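PDB 4IPA: putative curved DNA-binding protein from Chaetomium thermophilum var. thermophilum DSM 1495, which is probably a ribosome-biogenesis factor of the Arx1 type, built on a methionine aminopeptidase fold, and possibly binds DNA. Local coordinates for residues 117-122 against 130-135. Numbering follows the deposited sequence.
Sequences KIQLGA and IVCDTI
The antiparallel beta hairpin of strands 115-124 and 127-136, part of the pita-bread fold of the M24 family, joins Ile118 to Asp133 and Leu120 to Val131 as hydrogen-bonded pairs. Ile118 N to Asp133 O spans 2.9 Å and is nearly straight at 173°; the return bond, Asp133 N to Ile118 O, is more bent. Gln119 and Cys132 form a non-hydrogen-bonded pair, and Gln119 CA makes a CA-H...O contact of 3.1 Å with Val131 O. Gln119 CG, anti to the backbone N (chi1 174°), lies 3.9 Å from Ile130 CG2, and the chain, extended beyond CG, brings CD to 4.2 Å from Cys132 CB. An alanine here would probably leave Ile130 CG2 without this neighbour and open a gap beside Cys132. On the same face, Lys117 CG rests 3.3 Å from Thr134 OG1, hydrogen-bonded to Arg344 O, while Lys117 NZ hydrogen-bonds to carbonyls including Pro89 O. Ile118 and Leu120 point to the opposite face, where Ile118 CD1 reaches Ile135 CG1 at 3.6 Å, Leu120 CD1 lies beside Val131 CG2, and Asp133 OD1 accepts a hydrogen bond from Trp365 NE1; helix 23-46 covers Ile118. The hairpin thus illustrates how backbone bonds fix the register while the buried polar ends of Lys117, Thr134 and Asp133 find partners elsewhere in the same chain.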
ATOM      1  N   LYS A 117       5.001   5.738  -7.602  1.00 14.57           N
ATOM      2  CA  LYS A 117       4.599   4.879  -6.492  1.00 15.99           C
ATOM      3  C   LYS A 117       5.110   3.483  -6.742  1.00 16.18           C
ATOM      4  O   LYS A 117       4.811   2.880  -7.762  1.00 16.06           O
ATOM      5  CB  LYS A 117       3.076   4.836  -6.316  1.00 15.01           C
ATOM      6  CG  LYS A 117       2.510   6.029  -5.613  1.00 16.05           C
ATOM      7  CD  LYS A 117       2.708   7.284  -6.448  1.00 14.90           C
ATOM      8  CE  LYS A 117       1.860   7.239  -7.720  1.00 17.41           C
ATOM      9  NZ  LYS A 117       1.977   8.524  -8.486  1.00 17.19           N
ATOM     10  N   ILE A 118       5.895   2.983  -5.804  1.00 14.72           N
ATOM     11  CA  ILE A 118       6.402   1.635  -5.896  1.00 13.42           C
ATOM     12  C   ILE A 118       5.797   0.830  -4.756  1.00 13.75           C
ATOM     13  O   ILE A 118       6.046   1.094  -3.577  1.00 17.35           O
ATOM     14  CB  ILE A 118       7.925   1.623  -5.851  1.00 13.82           C
ATOM     15  CG1 ILE A 118       8.468   2.537  -6.956  1.00 17.47           C
ATOM     16  CG2 ILE A 118       8.450   0.197  -6.023  1.00 12.16           C
ATOM     17  CD1 ILE A 118       9.554   3.470  -6.503  1.00 21.86           C
ATOM     18  N   GLN A 119       4.948  -0.115  -5.120  1.00 15.14           N
ATOM     19  CA  GLN A 119       4.243  -0.933  -4.152  1.00 14.86           C
ATOM     20  C   GLN A 119       4.461  -2.389  -4.511  1.00 16.42           C
ATOM     21  O   GLN A 119       4.256  -2.807  -5.659  1.00 14.61           O
ATOM     22  CB  GLN A 119       2.754  -0.588  -4.138  1.00 12.69           C
ATOM     23  CG  GLN A 119       1.879  -1.486  -3.267  1.00 12.69           C
ATOM     24  CD  GLN A 119       0.502  -0.854  -3.026  1.00 18.41           C
ATOM     25  OE1 GLN A 119      -0.499  -1.544  -2.799  1.00 15.18           O
ATOM     26  NE2 GLN A 119       0.458   0.476  -3.080  1.00 14.91           N
ATOM     27  N   LEU A 120       4.891  -3.157  -3.522  1.00 14.79           N
ATOM     28  CA  LEU A 120       5.173  -4.561  -3.733  1.00 17.38           C
ATOM     29  C   LEU A 120       5.163  -5.226  -2.378  1.00 15.63           C
ATOM     30  O   LEU A 120       5.035  -4.552  -1.363  1.00 18.38           O
ATOM     31  CB  LEU A 120       6.537  -4.725  -4.404  1.00 15.23           C
ATOM     32  CG  LEU A 120       7.741  -4.100  -3.704  1.00 17.20           C
ATOM     33  CD1 LEU A 120       8.341  -5.066  -2.693  1.00 17.14           C
ATOM     34  CD2 LEU A 120       8.799  -3.690  -4.747  1.00 16.78           C
ATOM     35  N   GLY A 121       5.290  -6.543  -2.349  1.00 15.99           N
ATOM     36  CA  GLY A 121       5.382  -7.222  -1.075  1.00 16.14           C
ATOM     37  C   GLY A 121       5.558  -8.717  -1.141  1.00 21.40           C
ATOM     38  O   GLY A 121       5.241  -9.362  -2.151  1.00 21.22           O
ATOM     39  N   ALA A 122       6.067  -9.258  -0.038  1.00 17.10           N
ATOM     40  CA  ALA A 122       6.274 -10.684   0.115  1.00 18.16           C
ATOM     41  C   ALA A 122       5.401 -11.280   1.208  1.00 21.00           C
ATOM     42  O   ALA A 122       4.777 -10.571   2.005  1.00 21.96           O
ATOM     43  CB  ALA A 122       7.741 -10.990   0.414  1.00 23.79           C
ATOM     44  N   ILE A 130       2.898  -5.668   2.819  1.00 16.16           N
ATOM     45  CA  ILE A 130       2.869  -4.857   1.612  1.00 17.57           C
ATOM     46  C   ILE A 130       3.483  -3.492   1.943  1.00 18.68           C
ATOM     47  O   ILE A 130       3.217  -2.934   3.014  1.00 15.41           O
ATOM     48  CB  ILE A 130       1.425  -4.708   1.066  1.00 16.16           C
ATOM     49  CG1 ILE A 130       0.813  -6.090   0.814  1.00 15.91           C
ATOM     50  CG2 ILE A 130       1.407  -3.883  -0.227  1.00 12.73           C
ATOM     51  CD1 ILE A 130      -0.622  -6.059   0.298  1.00 14.20           C
ATOM     52  N   VAL A 131       4.335  -2.981   1.053  1.00 13.74           N
ATOM     53  CA  VAL A 131       4.968  -1.679   1.250  1.00 16.19           C
ATOM     54  C   VAL A 131       4.756  -0.808   0.024  1.00 17.02           C
ATOM     55  O   VAL A 131       4.680  -1.315  -1.091  1.00 16.55           O
ATOM     56  CB  VAL A 131       6.513  -1.790   1.489  1.00 15.67           C
ATOM     57  CG1 VAL A 131       6.823  -2.584   2.731  1.00 15.89           C
ATOM     58  CG2 VAL A 131       7.211  -2.416   0.290  1.00 17.74           C
ATOM     59  N   CYS A 132       4.663   0.500   0.236  1.00 16.21           N
ATOM     60  CA  CYS A 132       4.607   1.451  -0.864  1.00 16.03           C
ATOM     61  C   CYS A 132       5.368   2.709  -0.472  1.00 18.88           C
ATOM     62  O   CYS A 132       5.069   3.322   0.557  1.00 16.72           O
ATOM     63  CB  CYS A 132       3.166   1.823  -1.235  1.00 12.77           C
ATOM     64  SG  CYS A 132       3.025   3.073  -2.597  1.00 14.98           S
ATOM     65  N   ASP A 133       6.349   3.072  -1.299  1.00 14.97           N
ATOM     66  CA  ASP A 133       7.066   4.335  -1.177  1.00 15.77           C
ATOM     67  C   ASP A 133       6.714   5.161  -2.420  1.00 17.75           C
ATOM     68  O   ASP A 133       6.391   4.611  -3.479  1.00 14.88           O
ATOM     69  CB  ASP A 133       8.591   4.079  -1.115  1.00 18.31           C
ATOM     70  CG  ASP A 133       9.401   5.305  -0.619  1.00 19.80           C
ATOM     71  OD1 ASP A 133       8.795   6.285  -0.122  1.00 17.60           O
ATOM     72  OD2 ASP A 133      10.660   5.272  -0.712  1.00 16.86           O
ATOM     73  N   THR A 134       6.760   6.480  -2.285  1.00 16.94           N
ATOM     74  CA  THR A 134       6.731   7.342  -3.450  1.00 15.51           C
ATOM     75  C   THR A 134       8.082   8.056  -3.567  1.00 18.83           C
ATOM     76  O   THR A 134       8.558   8.669  -2.613  1.00 18.19           O
ATOM     77  CB  THR A 134       5.590   8.360  -3.380  1.00 13.55           C
ATOM     78  OG1 THR A 134       4.341   7.666  -3.342  1.00 14.70           O
ATOM     79  CG2 THR A 134       5.614   9.286  -4.609  1.00 15.08           C
ATOM     80  N   ILE A 135       8.704   7.953  -4.732  1.00 17.94           N
ATOM     81  CA  ILE A 135       9.976   8.612  -4.966  1.00 21.11           C
ATOM     82  C   ILE A 135       9.858   9.564  -6.151  1.00 25.70           C
ATOM     83  O   ILE A 135       8.904   9.478  -6.943  1.00 25.25           O
ATOM     84  CB  ILE A 135      11.083   7.601  -5.276  1.00 22.40           C
ATOM     85  CG1 ILE A 135      10.739   6.840  -6.554  1.00 20.10           C
ATOM     86  CG2 ILE A 135      11.306   6.647  -4.084  1.00 19.23           C
ATOM     87  CD1 ILE A 135      11.895   6.122  -7.125  1.00 27.90           C
TER